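PDB 6BLK: signal transduction histidine-protein kinase/phosphatase MprB from Mycobacterium hassiacum, which probably uses ATP to phosphorylate itself on a histidine, as the sensor kinase and phosphatase of a two-component stress-response system. Local coordinates for residues 61-71 with 82-90; 90-100 with 131-139. All coordinates share one frame; numbering follows the deposited sequence.

In the fold
Both interactions belong to the ATP-binding kinase domain and to one mixed sheet, with their centres about 14 Å apart. Interaction 1 pairs 61-71 with 82-90, a beta hairpin whose ladder ends just before D86, in the adenine pocket; its V70, L82 and I84 face a helix, while R67 lies at the surface. Interaction 2 starts from the shared G90 and presses the following loop, 90-100, onto strand 132-137. It has no direct hydrogen bond between its segments, relying on cation-pi, CH-pi and apolar contacts, a long ion pair and bridging water, and fewer of its residues are buried. The two touch where T85 and D86 pack against A138.

Interaction 1 (61-71 with 82-90); sequences WSPPGGRVGVR and LVITDQGPG. With ATP (adenosine-5'-triphosphate), chain E.
The adenine pocket of this histidine-kinase ATPase domain lies where W61, just after helix 44-60, meets the glycine-rich G1 box D86-Q87-G88-P89-G90. W61 O packs 3.2 Å from G88 CA, and W61 CB touches P89 CD. One face of the indole lies along the nucleotide, with ATP N3 3.8 Å from the W61 ring plane and, over the same face, ribose C2' and C3' against CH2 and CZ2; its NE1 is bonded to R110 O. D86 turns its carboxylate to the base, CG standing between backbone N and carbonyl carbon (chi1 60°). D86 OD2 accepts ATP N6 at 2.9 Å in a nearly straight bond (164°), which reads the amino group. OD1 closes an Asx turn with G88 N and also takes T147 N, so two backbone donors hold the carboxylate in place. A water ties the two segments together beside it, donating to S62 OG and R67 O and accepting from Q87 N; S62 OG is also bonded to A58 O of helix 44-60. Q87 reaches back with an extended chain: Q87 OE1 accepts R67 N at 2.9 Å, while NE2 lies 3.6 Å from R67 NH2, with the amide and guanidinium planes 71° apart; R67 NH1 pairs with E32. Further on, the chains form an antiparallel ladder in which G69 with T85 and R71 with V83 are hydrogen-bonded pairs and V70 with I84 is not. T85 OG1 comes within 3.3 Å of G69 CA and takes a weak second bond from G69 N, whose main acceptor is T85 O. On the other face V70 CG1 runs alongside L82 CD1 at 4.1 Å. There V70, L82 and I84 pack on helix 44-60, while strand 30-40 bonds to the far edge of 67-71 and strand 147-154 flanks 82-85.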
# COMPACT_ATOMS: atom_id res chain seq x y z
N TRP A 61 0.50 12.63 0.18
CA TRP A 61 1.62 13.22 0.88
C TRP A 61 2.91 13.20 0.06
O TRP A 61 3.98 13.47 0.60
CB TRP A 61 1.78 12.54 2.24
CG TRP A 61 0.68 12.98 3.19
CD1 TRP A 61 0.60 14.18 3.84
CD2 TRP A 61 -0.49 12.24 3.58
NE1 TRP A 61 -0.55 14.24 4.59
CE2 TRP A 61 -1.23 13.06 4.46
CE3 TRP A 61 -0.98 10.97 3.27
CZ2 TRP A 61 -2.44 12.65 5.01
CZ3 TRP A 61 -2.18 10.56 3.82
CH2 TRP A 61 -2.89 11.40 4.69
N SER A 62 2.82 12.93 -1.21
CA SER A 62 3.95 13.08 -2.14
C SER A 62 4.20 14.55 -2.43
O SER A 62 3.25 15.27 -2.73
CB SER A 62 3.68 12.41 -3.46
OG SER A 62 3.92 11.01 -3.43
N PRO A 63 5.45 14.97 -2.45
CA PRO A 63 5.75 16.32 -2.94
C PRO A 63 5.44 16.45 -4.42
O PRO A 63 5.29 15.46 -5.14
CB PRO A 63 7.25 16.48 -2.64
CG PRO A 63 7.80 15.13 -2.69
CD PRO A 63 6.69 14.23 -2.14
N PRO A 64 5.32 17.67 -4.92
CA PRO A 64 5.12 17.83 -6.36
C PRO A 64 6.28 17.20 -7.12
O PRO A 64 7.44 17.39 -6.76
CB PRO A 64 5.07 19.35 -6.55
CG PRO A 64 4.80 19.85 -5.25
CD PRO A 64 5.37 18.97 -4.25
N GLY A 65 5.94 16.42 -8.14
CA GLY A 65 6.92 15.66 -8.88
C GLY A 65 7.53 14.50 -8.14
O GLY A 65 8.48 13.90 -8.64
N GLY A 66 6.99 14.14 -6.98
CA GLY A 66 7.53 13.03 -6.22
C GLY A 66 7.42 11.71 -6.96
O GLY A 66 6.63 11.52 -7.88
N ARG A 67 8.27 10.79 -6.53
CA ARG A 67 8.30 9.45 -7.06
C ARG A 67 7.60 8.54 -6.06
O ARG A 67 7.81 8.66 -4.85
CB ARG A 67 9.74 8.98 -7.27
CG ARG A 67 10.44 9.66 -8.45
CD ARG A 67 11.82 9.07 -8.74
NE ARG A 67 12.76 9.24 -7.63
CZ ARG A 67 13.33 8.26 -6.93
NH1 ARG A 67 13.08 6.98 -7.21
NH2 ARG A 67 14.17 8.55 -5.95
N VAL A 68 6.75 7.67 -6.57
CA VAL A 68 6.10 6.64 -5.76
C VAL A 68 6.53 5.29 -6.31
O VAL A 68 6.37 5.02 -7.50
CB VAL A 68 4.57 6.81 -5.76
CG1 VAL A 68 3.88 5.56 -5.15
CG2 VAL A 68 4.16 8.10 -5.02
N GLY A 69 7.11 4.46 -5.45
CA GLY A 69 7.58 3.15 -5.85
C GLY A 69 6.52 2.12 -5.49
O GLY A 69 5.93 2.18 -4.43
N VAL A 70 6.29 1.21 -6.43
CA VAL A 70 5.29 0.16 -6.28
C VAL A 70 6.00 -1.12 -6.70
O VAL A 70 6.19 -1.38 -7.89
CB VAL A 70 4.05 0.39 -7.14
CG1 VAL A 70 3.04 -0.69 -6.90
CG2 VAL A 70 3.46 1.79 -6.92
N ARG A 71 6.41 -1.91 -5.72
CA ARG A 71 7.28 -3.04 -5.99
C ARG A 71 6.68 -4.29 -5.39
O ARG A 71 6.24 -4.28 -4.24
CB ARG A 71 8.70 -2.84 -5.43
CG ARG A 71 9.28 -1.42 -5.54
CD ARG A 71 9.92 -1.09 -6.85
NE ARG A 71 10.53 0.24 -6.82
CZ ARG A 71 10.95 0.89 -7.90
NH1 ARG A 71 10.83 0.33 -9.10
NH2 ARG A 71 11.50 2.09 -7.78
N LEU A 82 4.63 -6.70 -1.27
CA LEU A 82 4.31 -5.47 -1.98
C LEU A 82 4.82 -4.33 -1.12
O LEU A 82 4.46 -4.22 0.05
CB LEU A 82 2.81 -5.36 -2.24
CG LEU A 82 2.21 -4.03 -2.72
CD1 LEU A 82 2.66 -3.64 -4.11
CD2 LEU A 82 0.68 -4.13 -2.70
N VAL A 83 5.64 -3.48 -1.70
CA VAL A 83 6.16 -2.33 -0.98
C VAL A 83 5.80 -1.10 -1.77
O VAL A 83 6.20 -0.97 -2.94
CB VAL A 83 7.68 -2.40 -0.74
CG1 VAL A 83 8.12 -1.25 0.15
CG2 VAL A 83 8.07 -3.70 -0.11
N ILE A 84 5.05 -0.20 -1.15
CA ILE A 84 4.65 1.07 -1.76
C ILE A 84 5.34 2.20 -0.99
O ILE A 84 5.26 2.30 0.24
CB ILE A 84 3.13 1.24 -1.78
CG1 ILE A 84 2.49 0.24 -2.75
CG2 ILE A 84 2.75 2.67 -2.15
CD1 ILE A 84 1.01 0.03 -2.58
N THR A 85 6.08 3.02 -1.73
CA THR A 85 6.97 3.99 -1.12
C THR A 85 6.70 5.37 -1.70
O THR A 85 6.33 5.52 -2.87
CB THR A 85 8.47 3.69 -1.33
OG1 THR A 85 8.73 3.54 -2.73
CG2 THR A 85 8.91 2.47 -0.61
N ASP A 86 6.93 6.38 -0.87
CA ASP A 86 6.84 7.77 -1.33
C ASP A 86 8.02 8.56 -0.81
O ASP A 86 8.89 8.06 -0.10
CB ASP A 86 5.51 8.41 -0.92
CG ASP A 86 5.33 8.42 0.57
OD1 ASP A 86 6.18 9.02 1.28
OD2 ASP A 86 4.36 7.78 1.04
N GLN A 87 8.04 9.86 -1.19
CA GLN A 87 9.06 10.81 -0.78
C GLN A 87 8.47 11.88 0.12
O GLN A 87 8.95 13.01 0.15
CB GLN A 87 9.71 11.43 -2.01
CG GLN A 87 10.48 10.45 -2.84
CD GLN A 87 11.17 11.12 -4.01
OE1 GLN A 87 10.53 11.66 -4.90
NE2 GLN A 87 12.49 11.10 -3.99
N GLY A 88 7.41 11.54 0.83
CA GLY A 88 6.79 12.41 1.78
C GLY A 88 7.53 12.43 3.09
O GLY A 88 8.68 11.99 3.21
N PRO A 89 6.90 12.98 4.13
CA PRO A 89 7.62 13.18 5.39
C PRO A 89 7.97 11.90 6.13
O PRO A 89 8.85 11.94 7.01
CB PRO A 89 6.64 14.02 6.21
CG PRO A 89 5.32 13.65 5.66
CD PRO A 89 5.53 13.50 4.20
N GLY A 90 7.31 10.80 5.83
CA GLY A 90 7.50 9.58 6.58
C GLY A 90 6.72 9.60 7.88
O GLY A 90 6.34 10.64 8.40
PG ATP E . -8.89 8.13 4.59
O1G ATP E . -7.78 7.20 4.13
O2G ATP E . -9.96 7.55 5.54
O3G ATP E . -9.48 8.99 3.49
PB ATP E . -6.55 9.31 5.89
O1B ATP E . -6.37 10.52 6.79
O2B ATP E . -5.89 9.23 4.56
O3B ATP E . -8.14 9.20 5.56
PA ATP E . -5.31 6.73 6.55
O1A ATP E . -5.84 5.61 7.45
O2A ATP E . -5.16 6.44 5.08
O3A ATP E . -6.31 8.00 6.83
O5' ATP E . -3.99 7.26 7.20
C5' ATP E . -3.95 7.63 8.57
C4' ATP E . -2.98 8.79 8.73
O4' ATP E . -1.66 8.26 8.58
C3' ATP E . -3.08 9.95 7.73
O3' ATP E . -4.05 10.94 8.14
C2' ATP E . -1.66 10.49 7.78
O2' ATP E . -1.44 11.31 8.94
C1' ATP E . -0.83 9.24 7.97
N9 ATP E . -0.35 8.66 6.70
C8 ATP E . -0.81 7.53 6.05
N7 ATP E . -0.06 7.29 4.94
C5 ATP E . 0.87 8.27 4.89
C6 ATP E . 1.97 8.55 3.98
N6 ATP E . 2.14 7.77 2.91
N1 ATP E . 2.73 9.61 4.25
C2 ATP E . 2.52 10.39 5.32
N3 ATP E . 1.54 10.18 6.21
C4 ATP E . 0.71 9.13 6.04
O HOH W 1 6.65 10.73 -3.45

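Interaction 2 (90-100 with 131-139); sequences GIPPQERHLVF and GALRVDYAD
R96 drives the end of its guanidinium into the face of the Y137 ring: NH2 sits 3.2 Å above the ring plane, over its centre. The two planes stand 84° apart, and R96 CZ lies 4.5 Å from the Y137 ring centroid, almost on its normal, a cation-pi contact made end-on. NE and NH2 both grip I91 O side-on, in the guanidinium plane, which fixes the rotation of the group. Its flat faces are clasped by D136 CA on one side and P93 CA on the other. D136 OD1 lies 3.7 Å from R96 NH1, a long ion pair well out of the guanidinium plane, so only charge acts there. OD1 also accepts Y137 N, while OD2 makes a salt bridge with R134. Segment 90-100 is the loop leaving the G1 box of the Bergerat (GHKL) ATP-binding fold, where I91 touches ATP; strand 132-137, which follows helix 118-128, gives it a floor. Water bridges the two backbones, taking I91 N at 2.6 Å and donating to D136 O. A second water bonds to Y137 OH and weakly to G90 O, and the ring edge of Y137 abuts G90 CA. V135 points CG1 between its backbone N and carbonyl carbon (chi1 54°), bringing this methyl to 3.6 Å from R96 CB, with V99 CB nearby; CG2 meets I91 CD1. Farther along the strand, L133 CD1 sits over one face of F100, 4.0 Å from the ring centroid, in a CH-pi contact. V99 CG1 covers the opposite face of that ring, and L119 and K123 of helix 118-128 also touch F100.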
# COMPACT_ATOMS: atom_id res chain seq x y z
N GLY A 90 7.31 10.80 5.83
CA GLY A 90 7.50 9.58 6.58
C GLY A 90 6.72 9.60 7.88
O GLY A 90 6.34 10.64 8.40
N ILE A 91 6.48 8.41 8.40
CA ILE A 91 5.82 8.24 9.69
C ILE A 91 6.88 7.86 10.71
O ILE A 91 7.55 6.83 10.54
CB ILE A 91 4.71 7.18 9.62
CG1 ILE A 91 3.58 7.68 8.70
CG2 ILE A 91 4.17 6.86 11.03
CD1 ILE A 91 2.53 6.64 8.35
N PRO A 92 7.09 8.65 11.77
CA PRO A 92 8.24 8.41 12.66
C PRO A 92 8.06 7.16 13.50
O PRO A 92 6.93 6.66 13.67
CB PRO A 92 8.26 9.67 13.54
CG PRO A 92 6.83 10.13 13.56
CD PRO A 92 6.26 9.78 12.21
N PRO A 93 9.15 6.62 14.06
CA PRO A 93 9.05 5.32 14.75
C PRO A 93 8.00 5.24 15.84
O PRO A 93 7.34 4.20 15.97
CB PRO A 93 10.46 5.14 15.33
CG PRO A 93 11.32 5.95 14.44
CD PRO A 93 10.53 7.12 14.03
N GLN A 94 7.83 6.29 16.64
CA GLN A 94 6.96 6.22 17.81
C GLN A 94 5.49 6.10 17.44
O GLN A 94 4.71 5.52 18.21
CB GLN A 94 7.20 7.43 18.73
CG GLN A 94 6.84 8.80 18.15
CD GLN A 94 7.96 9.42 17.28
OE1 GLN A 94 8.97 8.78 16.97
NE2 GLN A 94 7.77 10.69 16.91
N GLU A 95 5.10 6.62 16.28
CA GLU A 95 3.73 6.55 15.78
C GLU A 95 3.41 5.26 15.04
O GLU A 95 2.25 5.04 14.69
CB GLU A 95 3.45 7.71 14.82
CG GLU A 95 3.49 9.09 15.46
CD GLU A 95 3.08 10.19 14.51
OE1 GLU A 95 3.13 9.99 13.26
OE2 GLU A 95 2.68 11.26 15.01
N ARG A 96 4.41 4.44 14.73
CA ARG A 96 4.16 3.35 13.80
C ARG A 96 3.20 2.31 14.37
O ARG A 96 2.70 1.49 13.59
CB ARG A 96 5.47 2.70 13.36
CG ARG A 96 6.26 3.56 12.38
CD ARG A 96 7.57 3.01 12.05
NE ARG A 96 8.34 4.04 11.39
CZ ARG A 96 9.65 4.02 11.28
NH1 ARG A 96 10.35 3.02 11.77
NH2 ARG A 96 10.25 5.05 10.70
N HIS A 97 2.88 2.38 15.67
CA HIS A 97 1.90 1.51 16.33
C HIS A 97 0.47 2.09 16.32
O HIS A 97 -0.47 1.40 16.74
CB HIS A 97 2.32 1.27 17.80
CG HIS A 97 2.26 2.50 18.65
ND1 HIS A 97 1.08 3.03 19.11
CD2 HIS A 97 3.24 3.32 19.09
CE1 HIS A 97 1.33 4.12 19.81
NE2 HIS A 97 2.64 4.32 19.81
N LEU A 98 0.28 3.33 15.90
CA LEU A 98 -1.06 3.83 15.64
C LEU A 98 -1.45 3.67 14.19
O LEU A 98 -2.63 3.79 13.85
CB LEU A 98 -1.17 5.32 16.02
CG LEU A 98 -1.31 5.73 17.50
CD1 LEU A 98 -1.27 7.27 17.67
CD2 LEU A 98 -2.61 5.17 18.08
N VAL A 99 -0.48 3.41 13.32
CA VAL A 99 -0.79 3.22 11.92
C VAL A 99 -1.59 1.93 11.80
O VAL A 99 -1.28 0.92 12.45
CB VAL A 99 0.51 3.18 11.08
CG1 VAL A 99 0.21 2.94 9.60
CG2 VAL A 99 1.27 4.44 11.23
N PHE A 100 -2.63 1.97 10.99
CA PHE A 100 -3.59 0.93 10.72
C PHE A 100 -4.72 0.97 11.76
O PHE A 100 -5.68 0.24 11.59
CB PHE A 100 -2.97 -0.48 10.63
CG PHE A 100 -1.79 -0.58 9.69
CD1 PHE A 100 -1.97 -0.38 8.34
CD2 PHE A 100 -0.51 -0.80 10.17
CE1 PHE A 100 -0.90 -0.44 7.47
CE2 PHE A 100 0.56 -0.87 9.30
CZ PHE A 100 0.36 -0.67 7.94
N GLY A 131 -2.17 -12.33 5.22
CA GLY A 131 -0.96 -11.58 5.05
C GLY A 131 -0.51 -10.90 6.33
O GLY A 131 -1.01 -11.14 7.44
N ALA A 132 0.48 -10.03 6.17
CA ALA A 132 1.07 -9.26 7.24
C ALA A 132 1.49 -7.92 6.68
O ALA A 132 1.73 -7.76 5.48
CB ALA A 132 2.29 -9.97 7.87
N LEU A 133 1.54 -6.93 7.55
CA LEU A 133 1.95 -5.62 7.06
C LEU A 133 2.71 -4.87 8.14
O LEU A 133 2.70 -5.21 9.33
CB LEU A 133 0.76 -4.82 6.51
CG LEU A 133 -0.43 -4.41 7.35
CD1 LEU A 133 -1.46 -3.76 6.46
CD2 LEU A 133 -1.05 -5.58 8.10
N ARG A 134 3.48 -3.90 7.66
CA ARG A 134 4.27 -3.09 8.56
C ARG A 134 4.59 -1.79 7.85
O ARG A 134 4.43 -1.66 6.63
CB ARG A 134 5.55 -3.79 9.00
CG ARG A 134 6.53 -4.08 7.94
CD ARG A 134 7.80 -4.69 8.54
NE ARG A 134 8.79 -4.85 7.50
CZ ARG A 134 9.78 -3.99 7.24
NH1 ARG A 134 9.99 -2.91 7.98
NH2 ARG A 134 10.61 -4.25 6.24
N VAL A 135 5.04 -0.83 8.63
CA VAL A 135 5.36 0.51 8.16
C VAL A 135 6.80 0.81 8.55
O VAL A 135 7.29 0.38 9.60
CB VAL A 135 4.36 1.57 8.72
CG1 VAL A 135 4.28 1.49 10.23
CG2 VAL A 135 4.75 3.00 8.30
N ASP A 136 7.49 1.54 7.68
CA ASP A 136 8.89 1.90 7.90
C ASP A 136 9.16 3.16 7.08
O ASP A 136 8.29 3.63 6.36
CB ASP A 136 9.80 0.73 7.50
CG ASP A 136 11.13 0.70 8.23
OD1 ASP A 136 11.69 1.77 8.57
OD2 ASP A 136 11.64 -0.43 8.45
N TYR A 137 10.37 3.69 7.19
CA TYR A 137 10.79 4.74 6.28
C TYR A 137 11.13 4.15 4.92
O TYR A 137 11.64 3.02 4.82
CB TYR A 137 12.02 5.49 6.81
CG TYR A 137 11.75 6.48 7.90
CD1 TYR A 137 10.58 7.21 7.95
CD2 TYR A 137 12.68 6.64 8.91
CE1 TYR A 137 10.36 8.13 8.97
CE2 TYR A 137 12.47 7.54 9.92
CZ TYR A 137 11.32 8.27 9.96
OH TYR A 137 11.14 9.16 10.99
N ALA A 138 10.83 4.90 3.86
CA ALA A 138 11.23 4.47 2.52
C ALA A 138 12.75 4.58 2.30
O ALA A 138 13.36 3.69 1.68
CB ALA A 138 10.47 5.28 1.47
N ASP A 139 13.38 5.64 2.81
CA ASP A 139 14.83 5.79 2.71
C ASP A 139 15.30 6.62 3.90
O ASP A 139 15.28 7.86 3.85
CB ASP A 139 15.26 6.42 1.40
CG ASP A 139 16.76 6.46 1.24
OD1 ASP A 139 17.47 6.20 2.24
OD2 ASP A 139 17.24 6.76 0.13
O HOH W 2 9.05 11.20 10.15
O HOH W 3 6.77 5.93 7.60